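Local coordinates for protein pyroglutamyl-peptidase I (Fervidobacterium islandicum, PDB 6LTQ) that probably removes pyroglutamate from the N terminus of peptides, as a thermophilic pyrrolidone carboxyl peptidase (EC 3.4.19.3), at residues Y160-S163 with L164-N168; E64-E67 with E68-T72; A189-E192 with G193-K197; L203-Q206 with T207-V210. All coordinates share one frame; numbering follows the deposited sequence.

Interaction 1. Residues Y160-S163 with L164-N168; sequences YYYS and LHRSN
Residues Tyr160-Ser163 bond to Leu164-Ser167 through four successive i to i+4 alpha-helical hydrogen bonds, from Leu164 N to Tyr160 O at 3.0 Å through to Ser167 N to Ser163 O at 2.8 Å. One turn apart, Leu164 lays its CD1 methyl over one face of the Tyr160 ring, 4.0 Å from the centroid in a CH-pi contact. The methyl is displaced toward the rim and comes nearest at Tyr160 CE1, 3.5 Å from Leu164 CD1. With Tyr160 CG trans to the main-chain nitrogen (chi1 -161°), the ring lies beside the carbonyl carbon and leans forward along the helix toward Leu164. Cutting Tyr160 back to an alanine is likely to leave that methyl without its aromatic floor and Glu93 O without the phenol that bonds to it. Tyr161 and His165 hold their rings within 17° of parallel but slid apart, with centroids 5.9 Å from each other; Tyr161 OH bonds to Pro122 O and His165 ND1 to Tyr125 OH. Tyr162 runs alongside the extended Arg166, its CE1 4.1 Å from Arg166 CD, and both carry their polar ends toward Glu67. The arrangement is that of a partly buried helix, 158-170, in an alpha/beta fold: Tyr160, Ser163 and Leu164 rest on strand 175-181, while Tyr162, Ser163 and Arg166 meet helix 59-72.

Interaction 2. Residues E64-E67 with E68-T72; sequences EVLE and EYYKT
Glu68 N gives a short hydrogen bond to Glu64 O, 2.7 Å long, and Lys71 N repeats it one turn on with Glu67 O, also at 2.7 Å. Between them Tyr69 N bonds to Val65 O at 3.0 Å and Tyr70 N to Leu66 O at 2.9 Å, so every carbonyl from Glu64 to Glu67 accepts the N-H four residues ahead. The carboxylate of Glu67 does not pair with Lys71: Glu67 OE2 and Lys71 NZ stand 6.4 Å apart, and OE1 is taken by a salt bridge from Arg166 and a hydrogen bond with the Tyr162 hydroxyl. This is the closing half of helix 59-72, an amphipathic helix that covers the sheet of the alpha/beta fold, with Glu64, Glu68 and Lys71 on its solvent side. On the inner side Leu66 and Tyr70 lie alongside each other and point the same way. With CG beside its own backbone N (chi1 -84°), Tyr70 brings CE2 to 3.6 Å from Leu66 CG and 3.7 Å from Leu66 CD1, so branch point and methyl both meet that one ring carbon. Both residues pack against Leu18 of strand 15-22 and His80 of strand 77-83, while Tyr69 OH reaches His51 ND1.

Interaction 3. Residues A189-E192 with G193-K197; sequences ATKE and GKLEK
A single 3-10 turn, residues 194-196 in the loop between helices 185-189 and 203-215, folds Leu195 and Glu196 back onto Lys191 and Glu192. Leu195 N donates to Glu192 O at 3.1 Å, a weak and strongly bent bond with an N-H...O angle of only 128°. The turn itself is held more firmly by Glu196 N to Gly193 O, 2.9 Å long. Gly193 makes the bend at its start with a positive phi of 58°, a backbone shape that favours glycine. Leu195 brings its CB to the aliphatic root of Lys191, CB to CB at 3.6 Å, and Lys191 CB also lies 3.4 Å from Leu195 O, so the lysine is packed against both side chain and backbone of the turn. Beyond that root a bend at chi2 (-75°) turns Lys191 away from the turn: its ammonium forms a salt bridge with Glu28, bonds to Gln187 O and makes a cation-pi contact with Phe183. Glu192 runs in the same direction as Leu195, its OE1 3.9 Å from Leu195 CD1, but this side chain is poorly ordered and the contact is loose. At the other flank a water lies 2.6 Å from Lys191 O and 3.1 Å from Glu196 OE2, between the backbone and the carboxylate. The same OE2 forms a salt bridge with Lys139 of the second subunit, whose Phe146 packs against Glu196 and Lys197. The whole is a surface loop tightened by a short 3-10 turn, one side of which serves the contact between subunits.

Interaction 4. Residues L203-Q206 with T207-V210; sequences LELQ and TKAV
Leu203 O is gripped twice from Thr207, by the backbone N at 2.8 Å and by the hydroxyl OG1, also at 2.8 Å, a pairing common for serine and threonine within alpha helices. The N-H comes in nearly straight, whereas OG1 approaches from above the carbonyl plane, 40° out of it. What allows this is the threonine's chi1 of -59°, which sets OG1 beside its own nitrogen, facing the preceding turn. The leucine side chain closes over the same hydroxyl, Leu203 CD1 lying 3.7 Å from Thr207 OG1, so this buried polar atom has a carbonyl partner and an apolar cover. A valine in place of Thr207 would keep much of the bulk but is likely to leave Leu203 O with one bond fewer and put a methyl against the carbonyl. Glu204 takes part through its backbone, its O receiving Lys208 N at 2.9 Å, while its bent side chain carries the carboxylate back past the start of the helix. Leu205 O accepts Ala209 N at 2.9 Å, and the leucine's CD1 only just reaches the fully extended Lys208, 4.5 Å from its CD. Gln206 O accepts Val210 N at 3.1 Å, with Val210 CG2 beside the same oxygen at 3.6 Å. The amide of buried Gln206 points away from 207-210, its NE2 bonding to Met201 O and Pro182 O. This opening of helix 203-215 packs with Leu203 and Gln206 on helix 32-40 and on Leu184 after strand 175-181; Leu205 and Lys208 meet Ile143, and Leu205 also touches Pro185 of the second subunit.

From the N terminus the chain passes interaction 2 on helix 59-72, interaction 1 on helix 158-170, interaction 3 in the loop after helix 185-189 and interaction 4 at the start of helix 203-215. Each joins consecutive segments and so closes no more than a local turn; the four follow in series, none nesting or crossing. Interactions 1 and 2 nevertheless meet in space, where Ser163 OG lies 2.8 Å from Tyr70 OH, a probable hydrogen bond that ties two helices together beside the sheet. Interactions 3 and 4 lie across the chain's centre from this pair, about 12 Å apart at their nearest atoms, and both reach the second subunit.

Interaction 1. Residues Y160-S163 with L164-N168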
loop_
_atom_site.group_PDB
_atom_site.type_symbol
_atom_site.label_atom_id
_atom_site.label_comp_id
_atom_site.label_asym_id
_atom_site.label_seq_id
_atom_site.Cartn_x
_atom_site.Cartn_y
_atom_site.Cartn_z
ATOM N N TYR D 160 -8.869 -22.828 -10.298
ATOM C CA TYR D 160 -9.209 -22.034 -11.471
ATOM C C TYR D 160 -8.591 -22.637 -12.727
ATOM O O TYR D 160 -9.264 -22.788 -13.750
ATOM C CB TYR D 160 -8.735 -20.580 -11.288
ATOM C CG TYR D 160 -9.376 -19.555 -12.183
ATOM C CD1 TYR D 160 -10.526 -19.837 -12.895
ATOM C CD2 TYR D 160 -8.828 -18.259 -12.292
ATOM C CE1 TYR D 160 -11.124 -18.882 -13.711
ATOM C CE2 TYR D 160 -9.413 -17.298 -13.097
ATOM C CZ TYR D 160 -10.557 -17.601 -13.802
ATOM O OH TYR D 160 -11.131 -16.633 -14.583
ATOM N N TYR D 161 -7.296 -22.947 -12.675
ATOM C CA TYR D 161 -6.640 -23.524 -13.846
ATOM C C TYR D 161 -7.255 -24.871 -14.192
ATOM O O TYR D 161 -7.520 -25.163 -15.364
ATOM C CB TYR D 161 -5.138 -23.662 -13.604
ATOM C CG TYR D 161 -4.393 -24.213 -14.809
ATOM C CD1 TYR D 161 -4.237 -25.589 -14.989
ATOM C CD2 TYR D 161 -3.848 -23.360 -15.768
ATOM C CE1 TYR D 161 -3.573 -26.099 -16.086
ATOM C CE2 TYR D 161 -3.163 -23.868 -16.868
ATOM C CZ TYR D 161 -3.026 -25.239 -17.024
ATOM O OH TYR D 161 -2.353 -25.751 -18.139
ATOM N N TYR D 162 -7.524 -25.685 -13.171
ATOM C CA TYR D 162 -8.133 -26.992 -13.412
ATOM C C TYR D 162 -9.432 -26.853 -14.199
ATOM O O TYR D 162 -9.639 -27.547 -15.200
ATOM C CB TYR D 162 -8.366 -27.718 -12.082
ATOM C CG TYR D 162 -8.815 -29.156 -12.297
ATOM C CD1 TYR D 162 -10.159 -29.466 -12.476
ATOM C CD2 TYR D 162 -7.887 -30.188 -12.360
ATOM C CE1 TYR D 162 -10.561 -30.775 -12.696
ATOM C CE2 TYR D 162 -8.276 -31.492 -12.574
ATOM C CZ TYR D 162 -9.611 -31.780 -12.743
ATOM O OH TYR D 162 -9.986 -33.085 -12.962
ATOM N N SER D 163 -10.310 -25.926 -13.787
ATOM C CA SER D 163 -11.593 -25.782 -14.465
ATOM C C SER D 163 -11.436 -25.231 -15.874
ATOM O O SER D 163 -12.116 -25.694 -16.799
ATOM C CB SER D 163 -12.552 -24.886 -13.657
ATOM O OG SER D 163 -12.987 -25.543 -12.469
ATOM N N LEU D 164 -10.561 -24.230 -16.070
ATOM C CA LEU D 164 -10.406 -23.704 -17.421
ATOM C C LEU D 164 -9.728 -24.725 -18.335
ATOM O O LEU D 164 -10.051 -24.794 -19.525
ATOM C CB LEU D 164 -9.631 -22.373 -17.392
ATOM C CG LEU D 164 -10.426 -21.137 -16.901
ATOM C CD1 LEU D 164 -9.485 -19.905 -16.684
ATOM C CD2 LEU D 164 -11.511 -20.746 -17.852
ATOM N N HIS D 165 -8.796 -25.520 -17.802
ATOM C CA HIS D 165 -8.175 -26.572 -18.607
ATOM C C HIS D 165 -9.170 -27.680 -18.942
ATOM O O HIS D 165 -9.272 -28.104 -20.099
ATOM C CB HIS D 165 -6.974 -27.161 -17.885
ATOM C CG HIS D 165 -6.301 -28.255 -18.655
ATOM N ND1 HIS D 165 -5.829 -28.077 -19.939
ATOM C CD2 HIS D 165 -6.032 -29.543 -18.329
ATOM C CE1 HIS D 165 -5.289 -29.205 -20.367
ATOM N NE2 HIS D 165 -5.401 -30.111 -19.409
ATOM N N ARG D 166 -9.898 -28.177 -17.933
ATOM C CA ARG D 166 -10.931 -29.178 -18.185
ATOM C C ARG D 166 -11.948 -28.657 -19.190
ATOM O O ARG D 166 -12.429 -29.408 -20.049
ATOM C CB ARG D 166 -11.625 -29.564 -16.879
ATOM C CG ARG D 166 -12.463 -30.851 -16.977
ATOM C CD ARG D 166 -13.340 -31.027 -15.744
ATOM N NE ARG D 166 -13.765 -32.413 -15.528
ATOM C CZ ARG D 166 -14.770 -32.999 -16.176
ATOM N NH1 ARG D 166 -15.085 -34.263 -15.899
ATOM N NH2 ARG D 166 -15.460 -32.328 -17.099
ATOM N N SER D 167 -12.271 -27.364 -19.103
ATOM C CA SER D 167 -13.174 -26.747 -20.067
ATOM C C SER D 167 -12.583 -26.774 -21.470
ATOM O O SER D 167 -13.303 -27.016 -22.450
ATOM C CB SER D 167 -13.461 -25.299 -19.671
ATOM O OG SER D 167 -14.215 -24.645 -20.680
ATOM N N ASN D 168 -11.269 -26.547 -21.596
ATOM C CA ASN D 168 -10.694 -26.499 -22.936
ATOM C C ASN D 168 -10.684 -27.886 -23.576
ATOM O O ASN D 168 -10.932 -28.025 -24.779
ATOM C CB ASN D 168 -9.284 -25.905 -22.897
ATOM C CG ASN D 168 -8.637 -25.837 -24.287
ATOM O OD1 ASN D 168 -7.549 -26.363 -24.499
ATOM N ND2 ASN D 168 -9.299 -25.164 -25.225
#

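Interaction 2. Residues E64-E67 with E68-T72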
loop_
_atom_site.group_PDB
_atom_site.type_symbol
_atom_site.label_atom_id
_atom_site.label_comp_id
_atom_site.label_asym_id
_atom_site.label_seq_id
_atom_site.Cartn_x
_atom_site.Cartn_y
_atom_site.Cartn_z
ATOM N N GLU D 64 -9.472 -33.101 -6.608
ATOM C CA GLU D 64 -10.141 -34.400 -6.551
ATOM C C GLU D 64 -11.605 -34.223 -6.176
ATOM O O GLU D 64 -12.495 -34.713 -6.879
ATOM C CB GLU D 64 -9.439 -35.325 -5.561
ATOM C CG GLU D 64 -8.230 -36.022 -6.138
ATOM C CD GLU D 64 -7.526 -36.882 -5.113
ATOM O OE1 GLU D 64 -7.952 -36.881 -3.931
ATOM O OE2 GLU D 64 -6.547 -37.558 -5.489
ATOM N N VAL D 65 -11.870 -33.483 -5.089
ATOM C CA VAL D 65 -13.254 -33.194 -4.716
ATOM C C VAL D 65 -13.966 -32.488 -5.860
ATOM O O VAL D 65 -15.090 -32.846 -6.218
ATOM C CB VAL D 65 -13.312 -32.366 -3.419
ATOM C CG1 VAL D 65 -14.742 -31.955 -3.113
ATOM C CG2 VAL D 65 -12.689 -33.131 -2.244
ATOM N N LEU D 66 -13.314 -31.492 -6.478
ATOM C CA LEU D 66 -13.940 -30.788 -7.601
ATOM C C LEU D 66 -14.149 -31.715 -8.788
ATOM O O LEU D 66 -15.196 -31.664 -9.447
ATOM C CB LEU D 66 -13.093 -29.578 -8.027
ATOM C CG LEU D 66 -13.635 -28.760 -9.215
ATOM C CD1 LEU D 66 -15.009 -28.149 -8.928
ATOM C CD2 LEU D 66 -12.658 -27.649 -9.654
ATOM N N GLU D 67 -13.141 -32.529 -9.117
ATOM C CA GLU D 67 -13.305 -33.469 -10.220
ATOM C C GLU D 67 -14.431 -34.449 -9.923
ATOM O O GLU D 67 -15.241 -34.760 -10.804
ATOM C CB GLU D 67 -11.998 -34.221 -10.487
ATOM C CG GLU D 67 -12.083 -35.249 -11.621
ATOM C CD GLU D 67 -12.565 -34.658 -12.939
ATOM O OE1 GLU D 67 -12.385 -33.445 -13.167
ATOM O OE2 GLU D 67 -13.123 -35.413 -13.760
ATOM N N GLU D 68 -14.520 -34.900 -8.667
ATOM C CA GLU D 68 -15.565 -35.840 -8.280
ATOM C C GLU D 68 -16.936 -35.227 -8.508
ATOM O O GLU D 68 -17.851 -35.901 -8.995
ATOM C CB GLU D 68 -15.375 -36.220 -6.804
ATOM C CG GLU D 68 -16.455 -37.097 -6.165
ATOM C CD GLU D 68 -16.263 -37.279 -4.643
ATOM O OE1 GLU D 68 -16.051 -36.275 -3.914
ATOM O OE2 GLU D 68 -16.313 -38.437 -4.172
ATOM N N TYR D 69 -17.072 -33.925 -8.239
ATOM C CA TYR D 69 -18.344 -33.262 -8.505
ATOM C C TYR D 69 -18.563 -33.098 -9.995
ATOM O O TYR D 69 -19.683 -33.286 -10.483
ATOM C CB TYR D 69 -18.432 -31.898 -7.821
ATOM C CG TYR D 69 -19.868 -31.437 -7.688
ATOM C CD1 TYR D 69 -20.534 -30.819 -8.746
ATOM C CD2 TYR D 69 -20.572 -31.661 -6.512
ATOM C CE1 TYR D 69 -21.867 -30.418 -8.623
ATOM C CE2 TYR D 69 -21.894 -31.271 -6.380
ATOM C CZ TYR D 69 -22.541 -30.652 -7.433
ATOM O OH TYR D 69 -23.863 -30.267 -7.281
ATOM N N TYR D 70 -17.513 -32.733 -10.738
ATOM C CA TYR D 70 -17.674 -32.625 -12.183
ATOM C C TYR D 70 -18.076 -33.966 -12.787
ATOM O O TYR D 70 -18.861 -33.992 -13.749
ATOM C CB TYR D 70 -16.392 -32.108 -12.856
ATOM C CG TYR D 70 -16.201 -30.599 -12.886
ATOM C CD1 TYR D 70 -17.247 -29.727 -13.207
ATOM C CD2 TYR D 70 -14.958 -30.056 -12.603
ATOM C CE1 TYR D 70 -17.048 -28.343 -13.228
ATOM C CE2 TYR D 70 -14.751 -28.681 -12.622
ATOM C CZ TYR D 70 -15.791 -27.830 -12.934
ATOM O OH TYR D 70 -15.554 -26.468 -12.943
ATOM N N LYS D 71 -17.515 -35.092 -12.288
ATOM C CA LYS D 71 -18.028 -36.341 -12.843
ATOM C C LYS D 71 -19.462 -36.641 -12.447
ATOM O O LYS D 71 -20.205 -37.199 -13.259
ATOM C CB LYS D 71 -17.178 -37.578 -12.627
ATOM C CG LYS D 71 -17.474 -38.216 -13.978
ATOM C CD LYS D 71 -16.696 -39.146 -14.787
ATOM C CE LYS D 71 -15.897 -40.262 -14.202
ATOM N NZ LYS D 71 -15.633 -40.993 -15.538
ATOM N N THR D 72 -19.925 -36.224 -11.290
ATOM C CA THR D 72 -21.244 -36.720 -10.907
ATOM C C THR D 72 -22.395 -35.746 -11.203
ATOM O O THR D 72 -23.560 -36.073 -10.931
ATOM C CB THR D 72 -21.204 -37.179 -9.439
ATOM O OG1 THR D 72 -20.781 -36.095 -8.607
ATOM C CG2 THR D 72 -20.158 -38.319 -9.339
#

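Interaction 3. Residues A189-E192 with G193-K197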
loop_
_atom_site.group_PDB
_atom_site.type_symbol
_atom_site.label_atom_id
_atom_site.label_comp_id
_atom_site.label_asym_id
_atom_site.label_seq_id
_atom_site.Cartn_x
_atom_site.Cartn_y
_atom_site.Cartn_z
ATOM N N ALA D 189 -10.723 -7.579 12.460
ATOM C CA ALA D 189 -10.852 -7.101 13.834
ATOM C C ALA D 189 -9.958 -7.866 14.815
ATOM O O ALA D 189 -9.618 -7.324 15.872
ATOM C CB ALA D 189 -12.317 -7.166 14.251
ATOM N N THR D 190 -9.552 -9.093 14.481
ATOM C CA THR D 190 -8.688 -9.917 15.334
ATOM C C THR D 190 -7.192 -9.741 15.075
ATOM O O THR D 190 -6.383 -10.380 15.756
ATOM C CB THR D 190 -9.057 -11.394 15.184
ATOM O OG1 THR D 190 -8.779 -11.822 13.847
ATOM C CG2 THR D 190 -10.532 -11.592 15.471
ATOM N N LYS D 191 -6.802 -8.912 14.109
ATOM C CA LYS D 191 -5.410 -8.831 13.657
ATOM C C LYS D 191 -4.573 -7.920 14.562
ATOM O O LYS D 191 -5.068 -6.946 15.133
ATOM C CB LYS D 191 -5.353 -8.340 12.210
ATOM C CG LYS D 191 -6.056 -9.259 11.226
ATOM C CD LYS D 191 -5.285 -10.523 10.928
ATOM C CE LYS D 191 -5.973 -11.473 9.921
ATOM N NZ LYS D 191 -7.092 -12.242 10.523
ATOM N N GLU D 192 -3.278 -8.203 14.593
ATOM C CA GLU D 192 -2.234 -7.720 15.478
ATOM C C GLU D 192 -1.516 -6.601 14.772
ATOM O O GLU D 192 -1.419 -6.647 13.558
ATOM C CB GLU D 192 -1.267 -8.876 15.507
ATOM C CG GLU D 192 -1.488 -9.459 14.135
ATOM C CD GLU D 192 -0.871 -10.728 13.787
ATOM O OE1 GLU D 192 -1.471 -11.548 13.010
ATOM O OE2 GLU D 192 0.309 -11.000 14.216
ATOM N N GLY D 193 -1.036 -5.603 15.491
ATOM C CA GLY D 193 -0.093 -4.739 14.797
ATOM C C GLY D 193 -0.670 -4.102 13.551
ATOM O O GLY D 193 -1.871 -3.945 13.399
ATOM N N LYS D 194 0.209 -3.876 12.596
ATOM C CA LYS D 194 -0.125 -3.235 11.340
ATOM C C LYS D 194 -1.266 -3.933 10.576
ATOM O O LYS D 194 -1.981 -3.291 9.788
ATOM C CB LYS D 194 1.124 -3.403 10.501
ATOM C CG LYS D 194 2.566 -2.966 10.881
ATOM C CD LYS D 194 3.129 -1.574 11.086
ATOM C CE LYS D 194 3.678 -0.911 12.377
ATOM N NZ LYS D 194 3.926 0.553 11.645
ATOM N N LEU D 195 -1.462 -5.237 10.794
ATOM C CA LEU D 195 -2.542 -5.941 10.114
ATOM C C LEU D 195 -3.922 -5.509 10.584
ATOM O O LEU D 195 -4.900 -5.822 9.896
ATOM C CB LEU D 195 -2.402 -7.457 10.280
ATOM C CG LEU D 195 -1.133 -8.087 9.690
ATOM C CD1 LEU D 195 -1.266 -9.589 9.662
ATOM C CD2 LEU D 195 -0.813 -7.553 8.303
ATOM N N GLU D 196 -4.036 -4.794 11.713
ATOM C CA GLU D 196 -5.334 -4.261 12.121
ATOM C C GLU D 196 -5.885 -3.259 11.115
ATOM O O GLU D 196 -7.076 -2.912 11.189
ATOM C CB GLU D 196 -5.208 -3.602 13.511
ATOM C CG GLU D 196 -4.431 -2.279 13.505
ATOM C CD GLU D 196 -4.122 -1.740 14.906
ATOM O OE1 GLU D 196 -3.197 -0.901 15.035
ATOM O OE2 GLU D 196 -4.807 -2.136 15.869
ATOM N N LYS D 197 -5.049 -2.795 10.178
ATOM C CA LYS D 197 -5.409 -1.790 9.187
ATOM C C LYS D 197 -5.744 -2.384 7.823
ATOM O O LYS D 197 -5.858 -1.637 6.852
ATOM C CB LYS D 197 -4.274 -0.776 9.033
ATOM C CG LYS D 197 -3.901 -0.080 10.322
ATOM C CD LYS D 197 -2.792 0.930 10.099
ATOM C CE LYS D 197 -2.778 1.978 11.200
ATOM N NZ LYS D 197 -1.736 3.019 10.954
HETATM O O HOH W 1 -4.781 -5.073 16.928
#

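Interaction 4. Residues L203-Q206 with T207-V210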
loop_
_atom_site.group_PDB
_atom_site.type_symbol
_atom_site.label_atom_id
_atom_site.label_comp_id
_atom_site.label_asym_id
_atom_site.label_seq_id
_atom_site.Cartn_x
_atom_site.Cartn_y
_atom_site.Cartn_z
ATOM N N LEU D 203 -20.030 -9.179 4.941
ATOM C CA LEU D 203 -20.631 -10.346 4.299
ATOM C C LEU D 203 -21.839 -9.944 3.469
ATOM O O LEU D 203 -22.051 -10.463 2.357
ATOM C CB LEU D 203 -21.039 -11.376 5.360
ATOM C CG LEU D 203 -21.695 -12.649 4.800
ATOM C CD1 LEU D 203 -20.705 -13.465 3.939
ATOM C CD2 LEU D 203 -22.244 -13.490 5.948
ATOM N N GLU D 204 -22.631 -8.991 3.968
ATOM C CA GLU D 204 -23.821 -8.578 3.237
ATOM C C GLU D 204 -23.469 -8.022 1.857
ATOM O O GLU D 204 -24.077 -8.398 0.844
ATOM C CB GLU D 204 -24.618 -7.562 4.066
ATOM C CG GLU D 204 -24.906 -8.025 5.521
ATOM C CD GLU D 204 -23.780 -7.692 6.516
ATOM O OE1 GLU D 204 -23.699 -6.524 6.972
ATOM O OE2 GLU D 204 -22.991 -8.591 6.880
ATOM N N LEU D 205 -22.454 -7.161 1.789
ATOM C CA LEU D 205 -22.086 -6.576 0.500
ATOM C C LEU D 205 -21.417 -7.604 -0.411
ATOM O O LEU D 205 -21.695 -7.640 -1.619
ATOM C CB LEU D 205 -21.180 -5.355 0.711
ATOM C CG LEU D 205 -20.880 -4.540 -0.555
ATOM C CD1 LEU D 205 -22.163 -4.034 -1.236
ATOM C CD2 LEU D 205 -19.914 -3.374 -0.244
ATOM N N GLN D 206 -20.551 -8.462 0.140
ATOM C CA GLN D 206 -19.947 -9.514 -0.682
ATOM C C GLN D 206 -21.014 -10.454 -1.239
ATOM O O GLN D 206 -20.948 -10.875 -2.400
ATOM C CB GLN D 206 -18.933 -10.327 0.124
ATOM C CG GLN D 206 -17.750 -9.550 0.650
ATOM C CD GLN D 206 -16.634 -10.467 1.048
ATOM O OE1 GLN D 206 -16.471 -11.550 0.473
ATOM N NE2 GLN D 206 -15.856 -10.057 2.037
ATOM N N THR D 207 -21.997 -10.812 -0.410
ATOM C CA THR D 207 -23.077 -11.675 -0.877
ATOM C C THR D 207 -23.882 -10.987 -1.969
ATOM O O THR D 207 -24.229 -11.606 -2.986
ATOM C CB THR D 207 -23.962 -12.074 0.302
ATOM O OG1 THR D 207 -23.159 -12.758 1.273
ATOM C CG2 THR D 207 -25.079 -12.999 -0.151
ATOM N N LYS D 208 -24.162 -9.699 -1.793
ATOM C CA LYS D 208 -24.859 -8.962 -2.834
ATOM C C LYS D 208 -24.068 -8.983 -4.141
ATOM O O LYS D 208 -24.647 -9.136 -5.229
ATOM C CB LYS D 208 -25.131 -7.528 -2.367
ATOM C CG LYS D 208 -25.770 -6.653 -3.433
ATOM C CD LYS D 208 -26.108 -5.247 -2.913
ATOM C CE LYS D 208 -26.706 -4.369 -4.010
ATOM N NZ LYS D 208 -27.083 -2.998 -3.533
ATOM N N ALA D 209 -22.740 -8.857 -4.062
ATOM C CA ALA D 209 -21.949 -8.849 -5.287
ATOM C C ALA D 209 -22.081 -10.173 -6.035
ATOM O O ALA D 209 -22.334 -10.197 -7.245
ATOM C CB ALA D 209 -20.484 -8.553 -4.967
ATOM N N VAL D 210 -21.928 -11.289 -5.319
ATOM C CA VAL D 210 -22.019 -12.594 -5.961
ATOM C C VAL D 210 -23.440 -12.838 -6.456
ATOM O O VAL D 210 -23.646 -13.404 -7.539
ATOM C CB VAL D 210 -21.537 -13.691 -4.999
ATOM C CG1 VAL D 210 -21.759 -15.078 -5.611
ATOM C CG2 VAL D 210 -20.035 -13.476 -4.685
#